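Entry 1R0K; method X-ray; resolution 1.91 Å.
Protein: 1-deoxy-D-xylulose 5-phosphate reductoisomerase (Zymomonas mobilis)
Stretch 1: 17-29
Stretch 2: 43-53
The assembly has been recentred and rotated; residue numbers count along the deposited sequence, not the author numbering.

Stretch 1 (17-29) GHSTLDLIERNLD
Stretch 2, residues 43-53: KDLADAAKRTN

Two nearly parallel helices, their axes inclined at 16° and no closer than 12.0 Å, are bridged by side chains from both, with a polar pair at the N-terminal end and a salt bridge flanking the apolar patch farther along. Both segments, 17-25 and 43-51, continue helices begun earlier, with phi/psi near -60/-45 except Glu25, at -68/-17. In register, Leu21 CA lies 8.0 Å from Ala48 CA, and Glu25 CA 7.0 Å from Thr52 CA.

At the N-terminal end, His18 (chi1 m, chi2 167°) starts sideways, but its ring reaches across edge-on: NE2 donates to OD2 of Asp44 (chi1 t) at a short 2.5 Å. One turn on, Leu21 (m, t) fills the wide gap; its CD1 rests 3.7 Å from CB of the small Ala48. Thr52 (chi1 p) suits a buried site because its OG1 bonds back to Ala48 O at 2.9 Å, while its CG2 meets Glu25 CG at 3.7 Å and Leu21 CD2 at 4.1 Å. Past the first helix the chain loops, Asn27 at -145/44, and Leu28 (m, t) points toward stretch 2, CD2 4.5 Å from Thr52 CG2.

Glu25 (m, t, chi3 -92°) grips Arg51 (m, t, m, chi4 -84°) in a two-pronged salt bridge: Arg51 NE to Glu25 OE2 is 2.7 Å, Arg51 NH1 to Glu25 OE1 3.0 Å. The carboxylate lies at the guanidinium edge, where N-H groups point. Asn53, first after the helix to leave helical phi/psi, turns to 54/43 in a Schellman motif.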

# COMPACT_ATOMS: atom_id res chain seq x y z
N GLY B 17 3.52 8.79 -23.99
CA GLY B 17 4.34 8.09 -24.97
C GLY B 17 5.82 8.32 -24.76
O GLY B 17 6.62 7.40 -24.86
N HIS B 18 6.19 9.57 -24.49
CA HIS B 18 7.58 9.91 -24.25
C HIS B 18 8.11 9.18 -23.02
O HIS B 18 9.21 8.64 -23.04
CB HIS B 18 7.74 11.42 -24.06
CG HIS B 18 7.79 12.19 -25.34
ND1 HIS B 18 7.66 13.56 -25.39
CD2 HIS B 18 7.98 11.78 -26.62
CE1 HIS B 18 7.77 13.96 -26.65
NE2 HIS B 18 7.96 12.90 -27.41
N SER B 19 7.31 9.17 -21.96
CA SER B 19 7.71 8.50 -20.72
C SER B 19 7.81 7.00 -20.96
O SER B 19 8.69 6.33 -20.41
CB SER B 19 6.70 8.78 -19.61
OG SER B 19 6.69 10.15 -19.26
N THR B 20 6.91 6.48 -21.79
CA THR B 20 6.91 5.06 -22.10
C THR B 20 8.16 4.69 -22.89
O THR B 20 8.81 3.69 -22.58
CB THR B 20 5.65 4.66 -22.91
OG1 THR B 20 4.48 5.00 -22.17
CG2 THR B 20 5.65 3.16 -23.20
N LEU B 21 8.51 5.49 -23.89
CA LEU B 21 9.70 5.21 -24.69
C LEU B 21 10.97 5.31 -23.85
O LEU B 21 11.91 4.54 -24.05
CB LEU B 21 9.77 6.16 -25.88
CG LEU B 21 8.95 5.69 -27.09
CD1 LEU B 21 8.84 6.78 -28.12
CD2 LEU B 21 9.59 4.45 -27.68
N ASP B 22 10.99 6.25 -22.92
CA ASP B 22 12.14 6.43 -22.04
C ASP B 22 12.47 5.08 -21.39
O ASP B 22 13.61 4.63 -21.43
CB ASP B 22 11.81 7.46 -20.95
CG ASP B 22 12.99 7.70 -20.00
OD1 ASP B 22 13.83 8.58 -20.31
OD2 ASP B 22 13.07 7.02 -18.96
N LEU B 23 11.46 4.43 -20.82
CA LEU B 23 11.67 3.14 -20.16
C LEU B 23 12.01 2.03 -21.14
O LEU B 23 12.84 1.17 -20.84
CB LEU B 23 10.44 2.75 -19.34
CG LEU B 23 10.06 3.73 -18.22
CD1 LEU B 23 8.97 3.12 -17.34
CD2 LEU B 23 11.29 4.05 -17.38
N ILE B 24 11.38 2.04 -22.31
CA ILE B 24 11.64 1.01 -23.31
C ILE B 24 13.08 1.10 -23.82
O ILE B 24 13.78 0.09 -23.93
CB ILE B 24 10.68 1.14 -24.52
CG1 ILE B 24 9.25 0.80 -24.09
CG2 ILE B 24 11.13 0.22 -25.66
CD1 ILE B 24 8.21 1.05 -25.16
N GLU B 25 13.53 2.31 -24.13
CA GLU B 25 14.87 2.51 -24.65
C GLU B 25 16.01 2.22 -23.66
O GLU B 25 17.16 2.03 -24.08
CB GLU B 25 14.98 3.90 -25.25
CG GLU B 25 14.20 4.00 -26.56
CD GLU B 25 14.29 5.35 -27.21
OE1 GLU B 25 13.42 6.21 -26.94
OE2 GLU B 25 15.25 5.55 -27.99
N ARG B 26 15.69 2.17 -22.37
CA ARG B 26 16.68 1.85 -21.34
C ARG B 26 16.72 0.33 -21.23
O ARG B 26 17.48 -0.23 -20.44
CB ARG B 26 16.27 2.43 -19.99
CG ARG B 26 16.19 3.93 -19.93
CD ARG B 26 15.57 4.41 -18.62
NE ARG B 26 15.48 5.87 -18.59
CZ ARG B 26 16.51 6.68 -18.40
NH1 ARG B 26 17.72 6.18 -18.20
NH2 ARG B 26 16.33 7.99 -18.43
N ASN B 27 15.88 -0.34 -22.02
CA ASN B 27 15.79 -1.79 -21.97
C ASN B 27 15.53 -2.42 -23.34
O ASN B 27 14.71 -3.32 -23.47
CB ASN B 27 14.67 -2.18 -21.01
CG ASN B 27 14.93 -1.72 -19.59
OD1 ASN B 27 15.71 -2.33 -18.87
ND2 ASN B 27 14.29 -0.62 -19.19
N LEU B 28 16.25 -1.95 -24.35
CA LEU B 28 16.06 -2.48 -25.69
C LEU B 28 16.47 -3.94 -25.79
O LEU B 28 16.14 -4.62 -26.76
CB LEU B 28 16.84 -1.64 -26.70
CG LEU B 28 16.21 -0.26 -26.91
CD1 LEU B 28 17.06 0.58 -27.86
CD2 LEU B 28 14.79 -0.44 -27.46
N ASP B 29 17.17 -4.44 -24.77
CA ASP B 29 17.57 -5.84 -24.78
C ASP B 29 16.42 -6.69 -24.25
O ASP B 29 16.41 -7.91 -24.38
CB ASP B 29 18.81 -6.05 -23.90
CG ASP B 29 18.56 -5.72 -22.44
OD1 ASP B 29 18.10 -4.60 -22.14
OD2 ASP B 29 18.83 -6.59 -21.59
N LYS B 43 8.05 14.32 -37.03
CA LYS B 43 9.45 14.38 -36.62
C LYS B 43 9.75 13.48 -35.44
O LYS B 43 10.62 12.61 -35.50
CB LYS B 43 9.84 15.83 -36.28
CG LYS B 43 11.26 15.98 -35.75
CD LYS B 43 12.29 15.47 -36.74
CE LYS B 43 13.71 15.60 -36.19
NZ LYS B 43 14.06 17.02 -35.87
N ASP B 44 9.02 13.70 -34.35
CA ASP B 44 9.19 12.92 -33.14
C ASP B 44 8.91 11.44 -33.40
O ASP B 44 9.68 10.58 -32.97
CB ASP B 44 8.26 13.47 -32.06
CG ASP B 44 8.35 12.70 -30.76
OD1 ASP B 44 9.28 11.89 -30.59
OD2 ASP B 44 7.48 12.93 -29.89
N LEU B 45 7.83 11.15 -34.11
CA LEU B 45 7.48 9.77 -34.42
C LEU B 45 8.61 9.05 -35.15
O LEU B 45 9.05 7.99 -34.73
CB LEU B 45 6.22 9.71 -35.29
CG LEU B 45 5.78 8.30 -35.73
CD1 LEU B 45 5.46 7.44 -34.51
CD2 LEU B 45 4.57 8.41 -36.66
N ALA B 46 9.07 9.65 -36.25
CA ALA B 46 10.13 9.08 -37.06
C ALA B 46 11.42 8.82 -36.30
O ALA B 46 12.00 7.74 -36.41
CB ALA B 46 10.40 9.98 -38.26
N ASP B 47 11.87 9.81 -35.53
CA ASP B 47 13.10 9.64 -34.76
C ASP B 47 12.98 8.47 -33.80
O ASP B 47 13.87 7.63 -33.73
CB ASP B 47 13.42 10.92 -33.99
CG ASP B 47 13.94 12.01 -34.89
OD1 ASP B 47 14.78 11.70 -35.78
OD2 ASP B 47 13.53 13.18 -34.72
N ALA B 48 11.88 8.41 -33.06
CA ALA B 48 11.65 7.33 -32.11
C ALA B 48 11.62 5.98 -32.82
O ALA B 48 12.22 5.01 -32.35
CB ALA B 48 10.33 7.55 -31.38
N ALA B 49 10.93 5.93 -33.95
CA ALA B 49 10.83 4.70 -34.73
C ALA B 49 12.20 4.21 -35.17
O ALA B 49 12.53 3.03 -35.05
CB ALA B 49 9.93 4.93 -35.94
N LYS B 50 13.01 5.13 -35.70
CA LYS B 50 14.34 4.78 -36.16
C LYS B 50 15.26 4.36 -35.02
O LYS B 50 16.04 3.43 -35.16
CB LYS B 50 14.95 5.95 -36.94
CG LYS B 50 14.26 6.20 -38.28
CD LYS B 50 14.96 7.25 -39.12
CE LYS B 50 14.82 8.63 -38.53
NZ LYS B 50 15.45 9.63 -39.42
N ARG B 51 15.16 5.05 -33.89
CA ARG B 51 15.98 4.73 -32.73
C ARG B 51 15.71 3.31 -32.24
O ARG B 51 16.63 2.52 -32.04
CB ARG B 51 15.69 5.67 -31.56
CG ARG B 51 16.07 7.11 -31.78
CD ARG B 51 16.19 7.80 -30.44
NE ARG B 51 14.98 7.69 -29.64
CZ ARG B 51 13.92 8.49 -29.76
NH1 ARG B 51 12.86 8.31 -28.98
NH2 ARG B 51 13.94 9.48 -30.64
N THR B 52 14.43 3.00 -32.05
CA THR B 52 14.01 1.69 -31.56
C THR B 52 13.92 0.62 -32.64
O THR B 52 13.52 -0.51 -32.37
CB THR B 52 12.64 1.78 -30.87
OG1 THR B 52 11.65 2.18 -31.82
CG2 THR B 52 12.69 2.80 -29.73
N ASN B 53 14.29 0.98 -33.87
CA ASN B 53 14.25 0.04 -34.97
C ASN B 53 12.85 -0.56 -35.06
O ASN B 53 12.69 -1.77 -35.23
CB ASN B 53 15.28 -1.07 -34.75
CG ASN B 53 15.46 -1.97 -35.96
OD1 ASN B 53 16.04 -3.05 -35.86
ND2 ASN B 53 14.97 -1.52 -37.11